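Local coordinates for glucose 1-dehydrogenase (Haloferax mediterranei, PDB 2B5W), which oxidises D-glucose and several related aldose sugars with NADP(+), or less readily NAD(+), using a catalytic zinc ion, at residues 171-185 and 236-250. The protein carries 1 engineered substitution. Numbering follows the deposited sequence.
Sequences WDPSSAFVLGNGSLG and VPDVYEQMDFIYEAT. With K (potassium ion), chain G; K (potassium ion), chain E; NAP (NADP nicotinamide-adenine-dinucleotide phosphate), chain I.
Val236, in the short helix 236-239, meets the far end of the Phe177 ring, its CG2 3.7 Å from CE2. Phe177 CG stands anti to the backbone N (chi1 -176°), which carries the ring out to Val236, while Leu179 CD2 lies over the centre of one ring face. Ser175 OG donates to Gln242 O (2.9 Å) and accepts from Asp244 N, gripping the backbone on either side of Met243, where the chain turns a corner at Asp244. Met243 CG packs against the Phe177 side chain, 3.5 Å from its CB and 3.7 Å from ring atom CD2, and the sulfur makes an oblique Met-aromatic contact. Asp244 then returns the grip: its OD2 takes Ser174 N (2.8 Å) from above the carboxylate plane and Ser175 N on the anti side. An alanine here would remove that acceptor and is likely to leave both amides without their mate and the 173-175 approach freer to shift. From Phe245 on, the strand runs parallel to 175-179, its neighbour mid-sheet in a Rossmann fold (order 3-2-1-4-5-6); Tyr247 N bonds to Phe177 O and Tyr247 O receives Leu179 N (2.7 Å). The Tyr247 ring offers its edge to Leu184, and its hydroxyl bonds to Thr155. Ala249 N closes the ladder on Leu179 O (2.8 Å), just before the glycine-rich turn where Leu184 N binds the cofactor oxygen O1N. Ser175 and Asp244 thus satisfy backbone groups at the N-terminal end of the strand pair, and main-chain bonds tie it up to the end where NADP binds.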
loop_
_atom_site.group_PDB
_atom_site.type_symbol
_atom_site.label_atom_id
_atom_site.label_comp_id
_atom_site.label_asym_id
_atom_site.label_seq_id
_atom_site.Cartn_x
_atom_site.Cartn_y
_atom_site.Cartn_z
ATOM N N TRP A 171 3.968 -12.733 -6.388
ATOM C CA TRP A 171 4.037 -12.799 -4.946
ATOM C C TRP A 171 3.425 -14.151 -4.554
ATOM O O TRP A 171 2.290 -14.477 -4.921
ATOM C CB TRP A 171 3.220 -11.666 -4.334
ATOM C CG TRP A 171 3.305 -11.494 -2.835
ATOM C CD1 TRP A 171 4.437 -11.328 -2.063
ATOM C CD2 TRP A 171 2.202 -11.431 -1.930
ATOM N NE1 TRP A 171 4.096 -11.185 -0.743
ATOM C CE2 TRP A 171 2.724 -11.223 -0.633
ATOM C CE3 TRP A 171 0.812 -11.534 -2.085
ATOM C CZ2 TRP A 171 1.923 -11.138 0.483
ATOM C CZ3 TRP A 171 0.038 -11.434 -0.994
ATOM C CH2 TRP A 171 0.590 -11.224 0.278
ATOM N N ASP A 172 4.187 -14.925 -3.817
ATOM C CA ASP A 172 3.716 -16.247 -3.369
ATOM C C ASP A 172 4.112 -16.376 -1.884
ATOM O O ASP A 172 5.183 -16.912 -1.539
ATOM C CB ASP A 172 4.327 -17.339 -4.218
ATOM C CG ASP A 172 3.936 -18.723 -3.761
ATOM O OD1 ASP A 172 2.919 -18.883 -3.021
ATOM O OD2 ASP A 172 4.612 -19.716 -4.103
ATOM N N PRO A 173 3.263 -15.859 -1.016
ATOM C CA PRO A 173 3.583 -15.779 0.406
ATOM C C PRO A 173 3.447 -17.105 1.131
ATOM O O PRO A 173 2.665 -17.979 0.716
ATOM C CB PRO A 173 2.533 -14.809 0.937
ATOM C CG PRO A 173 1.354 -14.979 0.015
ATOM C CD PRO A 173 1.939 -15.270 -1.300
ATOM N N SER A 174 4.206 -17.237 2.201
ATOM C CA SER A 174 4.150 -18.439 3.052
ATOM C C SER A 174 3.773 -18.187 4.487
ATOM O O SER A 174 3.241 -19.097 5.125
ATOM C CB SER A 174 5.494 -19.169 3.018
ATOM O OG SER A 174 5.745 -19.591 1.706
ATOM N N SER A 175 4.060 -17.007 5.028
ATOM C CA SER A 175 3.761 -16.690 6.418
ATOM C C SER A 175 2.736 -15.585 6.524
ATOM O O SER A 175 2.782 -14.604 5.771
ATOM C CB SER A 175 5.031 -16.328 7.216
ATOM O OG SER A 175 5.770 -15.286 6.573
ATOM N N ALA A 176 1.844 -15.704 7.509
ATOM C CA ALA A 176 0.866 -14.665 7.805
ATOM C C ALA A 176 0.691 -14.465 9.291
ATOM O O ALA A 176 0.761 -15.443 10.047
ATOM C CB ALA A 176 -0.470 -15.051 7.153
ATOM N N PHE A 177 0.449 -13.228 9.714
ATOM C CA PHE A 177 0.465 -12.819 11.119
ATOM C C PHE A 177 -0.729 -11.878 11.296
ATOM O O PHE A 177 -0.796 -10.769 10.720
ATOM C CB PHE A 177 1.790 -12.100 11.374
ATOM C CG PHE A 177 2.069 -11.667 12.804
ATOM C CD1 PHE A 177 1.460 -12.278 13.882
ATOM C CD2 PHE A 177 3.061 -10.708 13.058
ATOM C CE1 PHE A 177 1.797 -11.944 15.193
ATOM C CE2 PHE A 177 3.375 -10.337 14.355
ATOM C CZ PHE A 177 2.754 -10.984 15.442
ATOM N N VAL A 178 -1.672 -12.309 12.103
ATOM C CA VAL A 178 -2.826 -11.508 12.427
ATOM C C VAL A 178 -2.519 -10.847 13.757
ATOM O O VAL A 178 -2.148 -11.510 14.717
ATOM C CB VAL A 178 -4.086 -12.394 12.585
ATOM C CG1 VAL A 178 -5.259 -11.587 13.104
ATOM C CG2 VAL A 178 -4.426 -13.112 11.284
ATOM N N LEU A 179 -2.654 -9.539 13.823
ATOM C CA LEU A 179 -2.473 -8.824 15.072
ATOM C C LEU A 179 -3.841 -8.613 15.719
ATOM O O LEU A 179 -4.710 -7.916 15.178
ATOM C CB LEU A 179 -1.796 -7.469 14.855
ATOM C CG LEU A 179 -0.597 -7.447 13.946
ATOM C CD1 LEU A 179 -0.084 -6.014 13.796
ATOM C CD2 LEU A 179 0.499 -8.400 14.311
ATOM N N GLY A 180 -4.068 -9.211 16.886
ATOM C CA GLY A 180 -5.358 -9.110 17.522
ATOM C C GLY A 180 -6.093 -10.416 17.621
ATOM O O GLY A 180 -6.156 -11.203 16.651
ATOM N N ASN A 181 -6.657 -10.626 18.809
ATOM C CA ASN A 181 -7.342 -11.867 19.134
ATOM C C ASN A 181 -8.788 -11.612 19.471
ATOM O O ASN A 181 -9.417 -12.373 20.190
ATOM C CB ASN A 181 -6.629 -12.603 20.307
ATOM C CG ASN A 181 -6.597 -11.782 21.571
ATOM O OD1 ASN A 181 -6.523 -10.558 21.539
ATOM N ND2 ASN A 181 -6.658 -12.465 22.709
ATOM N N GLY A 182 -9.353 -10.540 18.934
ATOM C CA GLY A 182 -10.774 -10.302 19.031
ATOM C C GLY A 182 -11.500 -11.114 17.963
ATOM O O GLY A 182 -10.867 -11.884 17.231
ATOM N N SER A 183 -12.822 -10.970 17.870
ATOM C CA SER A 183 -13.529 -11.839 16.922
ATOM C C SER A 183 -13.060 -11.615 15.479
ATOM O O SER A 183 -13.026 -12.542 14.694
ATOM C CB SER A 183 -15.049 -11.710 17.054
ATOM O OG SER A 183 -15.525 -10.434 16.722
ATOM N N LEU A 184 -12.738 -10.380 15.121
ATOM C CA LEU A 184 -12.282 -10.128 13.737
ATOM C C LEU A 184 -10.924 -10.814 13.457
ATOM O O LEU A 184 -10.719 -11.480 12.435
ATOM C CB LEU A 184 -12.238 -8.626 13.420
ATOM C CG LEU A 184 -11.840 -8.296 11.969
ATOM C CD1 LEU A 184 -12.819 -8.885 10.946
ATOM C CD2 LEU A 184 -11.645 -6.783 11.776
ATOM N N GLY A 185 -9.989 -10.667 14.382
ATOM C CA GLY A 185 -8.697 -11.292 14.233
ATOM C C GLY A 185 -8.783 -12.799 14.185
ATOM O O GLY A 185 -8.140 -13.418 13.359
ATOM N N VAL A 236 9.405 -9.870 16.238
ATOM C CA VAL A 236 8.891 -11.124 15.717
ATOM C C VAL A 236 9.808 -11.803 14.702
ATOM O O VAL A 236 9.932 -13.020 14.730
ATOM C CB VAL A 236 7.422 -10.926 15.212
ATOM C CG1 VAL A 236 6.959 -12.043 14.306
ATOM C CG2 VAL A 236 6.480 -10.723 16.380
ATOM N N PRO A 237 10.427 -11.076 13.755
ATOM C CA PRO A 237 11.362 -11.711 12.827
ATOM C C PRO A 237 12.504 -12.475 13.514
ATOM O O PRO A 237 12.863 -13.545 13.027
ATOM C CB PRO A 237 11.896 -10.534 12.010
ATOM C CG PRO A 237 10.731 -9.575 12.028
ATOM C CD PRO A 237 10.189 -9.656 13.412
ATOM N N ASP A 238 12.991 -11.964 14.626
ATOM C CA ASP A 238 14.101 -12.615 15.339
ATOM C C ASP A 238 13.622 -13.872 16.072
ATOM O O ASP A 238 14.236 -14.930 15.981
ATOM C CB ASP A 238 14.784 -11.698 16.323
ATOM C CG ASP A 238 15.896 -12.462 17.009
ATOM O OD1 ASP A 238 16.823 -12.904 16.300
ATOM O OD2 ASP A 238 15.915 -12.695 18.236
ATOM N N VAL A 239 12.507 -13.742 16.774
ATOM C CA VAL A 239 11.973 -14.810 17.617
ATOM C C VAL A 239 11.311 -15.876 16.762
ATOM O O VAL A 239 11.471 -17.080 17.008
ATOM C CB VAL A 239 11.007 -14.264 18.687
ATOM C CG1 VAL A 239 10.387 -15.408 19.533
ATOM C CG2 VAL A 239 11.704 -13.243 19.601
ATOM N N TYR A 240 10.602 -15.445 15.724
ATOM C CA TYR A 240 9.872 -16.355 14.870
ATOM C C TYR A 240 10.424 -16.281 13.448
ATOM O O TYR A 240 11.479 -16.860 13.170
ATOM C CB TYR A 240 8.350 -16.053 14.965
ATOM C CG TYR A 240 7.838 -16.275 16.369
ATOM C CD1 TYR A 240 7.715 -17.571 16.877
ATOM C CD2 TYR A 240 7.537 -15.227 17.196
ATOM C CE1 TYR A 240 7.305 -17.786 18.165
ATOM C CE2 TYR A 240 7.126 -15.432 18.498
ATOM C CZ TYR A 240 7.015 -16.723 18.970
ATOM O OH TYR A 240 6.601 -16.873 20.266
ATOM N N GLU A 241 9.730 -15.554 12.558
ATOM C CA GLU A 241 10.197 -15.308 11.195
ATOM C C GLU A 241 9.565 -14.021 10.658
ATOM O O GLU A 241 8.636 -13.479 11.250
ATOM C CB GLU A 241 9.819 -16.459 10.262
ATOM C CG GLU A 241 8.317 -16.695 10.128
ATOM C CD GLU A 241 7.966 -17.859 9.226
ATOM O OE1 GLU A 241 8.472 -17.968 8.087
ATOM O OE2 GLU A 241 7.174 -18.730 9.662
ATOM N N GLN A 242 10.090 -13.526 9.551
ATOM C CA GLN A 242 9.458 -12.390 8.881
ATOM C C GLN A 242 8.152 -12.851 8.271
ATOM O O GLN A 242 8.042 -13.978 7.793
ATOM C CB GLN A 242 10.349 -11.870 7.760
ATOM C CG GLN A 242 11.792 -11.630 8.141
ATOM C CD GLN A 242 12.591 -11.239 6.924
ATOM O OE1 GLN A 242 13.072 -12.082 6.167
ATOM N NE2 GLN A 242 12.651 -9.973 6.693
ATOM N N MET A 243 7.196 -11.934 8.211
ATOM C CA MET A 243 5.817 -12.288 7.875
ATOM C C MET A 243 5.491 -11.705 6.501
ATOM O O MET A 243 5.572 -10.479 6.287
ATOM C CB MET A 243 4.874 -11.745 8.936
ATOM C CG MET A 243 5.161 -12.220 10.369
ATOM S SD MET A 243 4.969 -13.964 10.449
ATOM C CE MET A 243 5.611 -14.292 12.152
ATOM N N ASP A 244 5.143 -12.552 5.545
ATOM C CA ASP A 244 4.771 -12.079 4.215
ATOM C C ASP A 244 3.518 -11.231 4.213
ATOM O O ASP A 244 3.410 -10.281 3.404
ATOM C CB ASP A 244 4.584 -13.227 3.273
ATOM C CG ASP A 244 5.834 -14.013 3.074
ATOM O OD1 ASP A 244 6.858 -13.403 2.682
ATOM O OD2 ASP A 244 5.884 -15.245 3.279
ATOM N N PHE A 245 2.577 -11.557 5.086
ATOM C CA PHE A 245 1.306 -10.854 5.153
ATOM C C PHE A 245 1.009 -10.566 6.610
ATOM O O PHE A 245 1.118 -11.471 7.449
ATOM C CB PHE A 245 0.154 -11.664 4.557
ATOM C CG PHE A 245 -1.138 -10.937 4.612
ATOM C CD1 PHE A 245 -1.256 -9.675 4.031
ATOM C CD2 PHE A 245 -2.238 -11.433 5.288
ATOM C CE1 PHE A 245 -2.414 -8.989 4.109
ATOM C CE2 PHE A 245 -3.394 -10.730 5.348
ATOM C CZ PHE A 245 -3.463 -9.486 4.769
ATOM N N ILE A 246 0.707 -9.319 6.926
ATOM C CA ILE A 246 0.222 -8.945 8.248
ATOM C C ILE A 246 -1.160 -8.322 8.142
ATOM O O ILE A 246 -1.409 -7.495 7.271
ATOM C CB ILE A 246 1.229 -7.988 8.922
ATOM C CG1 ILE A 246 2.534 -8.740 9.165
ATOM C CG2 ILE A 246 0.632 -7.422 10.209
ATOM C CD1 ILE A 246 3.660 -7.886 9.774
ATOM N N TYR A 247 -2.076 -8.767 8.992
ATOM C CA TYR A 247 -3.399 -8.192 9.126
ATOM C C TYR A 247 -3.525 -7.620 10.507
ATOM O O TYR A 247 -3.511 -8.364 11.493
ATOM C CB TYR A 247 -4.419 -9.323 8.936
ATOM C CG TYR A 247 -5.863 -8.933 8.816
ATOM C CD1 TYR A 247 -6.619 -8.622 9.941
ATOM C CD2 TYR A 247 -6.500 -8.928 7.575
ATOM C CE1 TYR A 247 -7.960 -8.322 9.845
ATOM C CE2 TYR A 247 -7.848 -8.602 7.482
ATOM C CZ TYR A 247 -8.562 -8.300 8.608
ATOM O OH TYR A 247 -9.915 -7.993 8.576
ATOM N N GLU A 248 -3.674 -6.313 10.584
ATOM C CA GLU A 248 -3.799 -5.621 11.848
ATOM C C GLU A 248 -5.252 -5.445 12.258
ATOM O O GLU A 248 -6.037 -4.843 11.556
ATOM C CB GLU A 248 -3.066 -4.291 11.776
ATOM C CG GLU A 248 -3.211 -3.425 13.013
ATOM C CD GLU A 248 -4.494 -2.628 13.050
ATOM O OE1 GLU A 248 -4.832 -1.970 12.023
ATOM O OE2 GLU A 248 -5.214 -2.641 14.077
ATOM N N ALA A 249 -5.600 -5.964 13.432
ATOM C CA ALA A 249 -6.946 -5.906 13.977
ATOM C C ALA A 249 -6.916 -5.688 15.500
ATOM O O ALA A 249 -7.625 -6.367 16.247
ATOM C CB ALA A 249 -7.698 -7.168 13.621
ATOM N N THR A 250 -6.055 -4.776 15.939
ATOM C CA THR A 250 -5.969 -4.405 17.343
ATOM C C THR A 250 -6.447 -3.001 17.623
ATOM O O THR A 250 -6.842 -2.680 18.743
ATOM C CB THR A 250 -4.526 -4.479 17.850
ATOM O OG1 THR A 250 -3.680 -3.651 17.036
ATOM C CG2 THR A 250 -3.976 -5.868 17.786
HETATM K K K G . 14.037 -16.017 13.179
HETATM K K K E . 2.043 -20.108 -0.736
HETATM P PA NAP I . -11.774 -6.243 19.750
HETATM O O1A NAP I . -11.721 -5.112 20.660
HETATM O O2A NAP I . -12.774 -7.326 20.181
HETATM O O5B NAP I . -10.364 -6.937 19.616
HETATM C C5B NAP I . -9.138 -6.258 19.643
HETATM C C4B NAP I . -8.215 -7.277 20.274
HETATM O O4B NAP I . -6.895 -6.801 20.139
HETATM C C3B NAP I . -8.487 -7.513 21.772
HETATM O O3B NAP I . -8.775 -8.869 22.074
HETATM C C2B NAP I . -7.202 -7.035 22.451
HETATM O O2B NAP I . -6.753 -7.852 23.520
HETATM C C1B NAP I . -6.193 -7.087 21.329
HETATM N N9A NAP I . -5.147 -6.100 21.511
HETATM C C8A NAP I . -5.306 -4.737 21.614
HETATM N N7A NAP I . -4.091 -4.181 21.783
HETATM C C5A NAP I . -3.158 -5.191 21.835
HETATM C C6A NAP I . -1.770 -5.230 21.999
HETATM N N6A NAP I . -1.032 -4.124 22.226
HETATM N N1A NAP I . -1.123 -6.444 21.988
HETATM C C2A NAP I . -1.816 -7.620 21.790
HETATM N N3A NAP I . -3.191 -7.598 21.631
HETATM C C4A NAP I . -3.839 -6.408 21.637
HETATM O O3 NAP I . -12.314 -5.797 18.319
HETATM P PN NAP I . -12.715 -6.656 17.006
HETATM O O1N NAP I . -11.862 -7.867 16.841
HETATM O O2N NAP I . -14.199 -6.770 16.836
HETATM O O5D NAP I . -12.114 -5.466 16.124
HETATM C C5D NAP I . -10.717 -5.336 15.945
HETATM C C4D NAP I . -10.370 -3.955 15.392
HETATM O O4D NAP I . -10.928 -3.853 14.079
HETATM C C3D NAP I . -10.952 -2.795 16.205
HETATM O O3D NAP I . -10.021 -1.737 16.312
HETATM C C2D NAP I . -12.176 -2.390 15.390
HETATM O O2D NAP I . -12.625 -1.076 15.596
HETATM C C1D NAP I . -11.674 -2.642 13.968
HETATM N N1N NAP I . -12.699 -2.931 12.958
HETATM C C2N NAP I . -12.540 -2.271 11.778
HETATM C C3N NAP I . -13.385 -2.539 10.739
HETATM C C7N NAP I . -13.023 -1.904 9.428
HETATM O O7N NAP I . -14.033 -2.057 8.484
HETATM N N7N NAP I . -11.826 -1.273 9.278
HETATM C C4N NAP I . -14.447 -3.444 10.860
HETATM C C5N NAP I . -14.589 -4.118 12.067
HETATM C C6N NAP I . -13.687 -3.874 13.113
HETATM P P2B NAP I . -7.213 -7.573 25.085
HETATM O O1X NAP I . -8.620 -7.811 25.279
HETATM O O2X NAP I . -6.307 -8.542 25.872
HETATM O O3X NAP I . -6.869 -6.125 25.450
#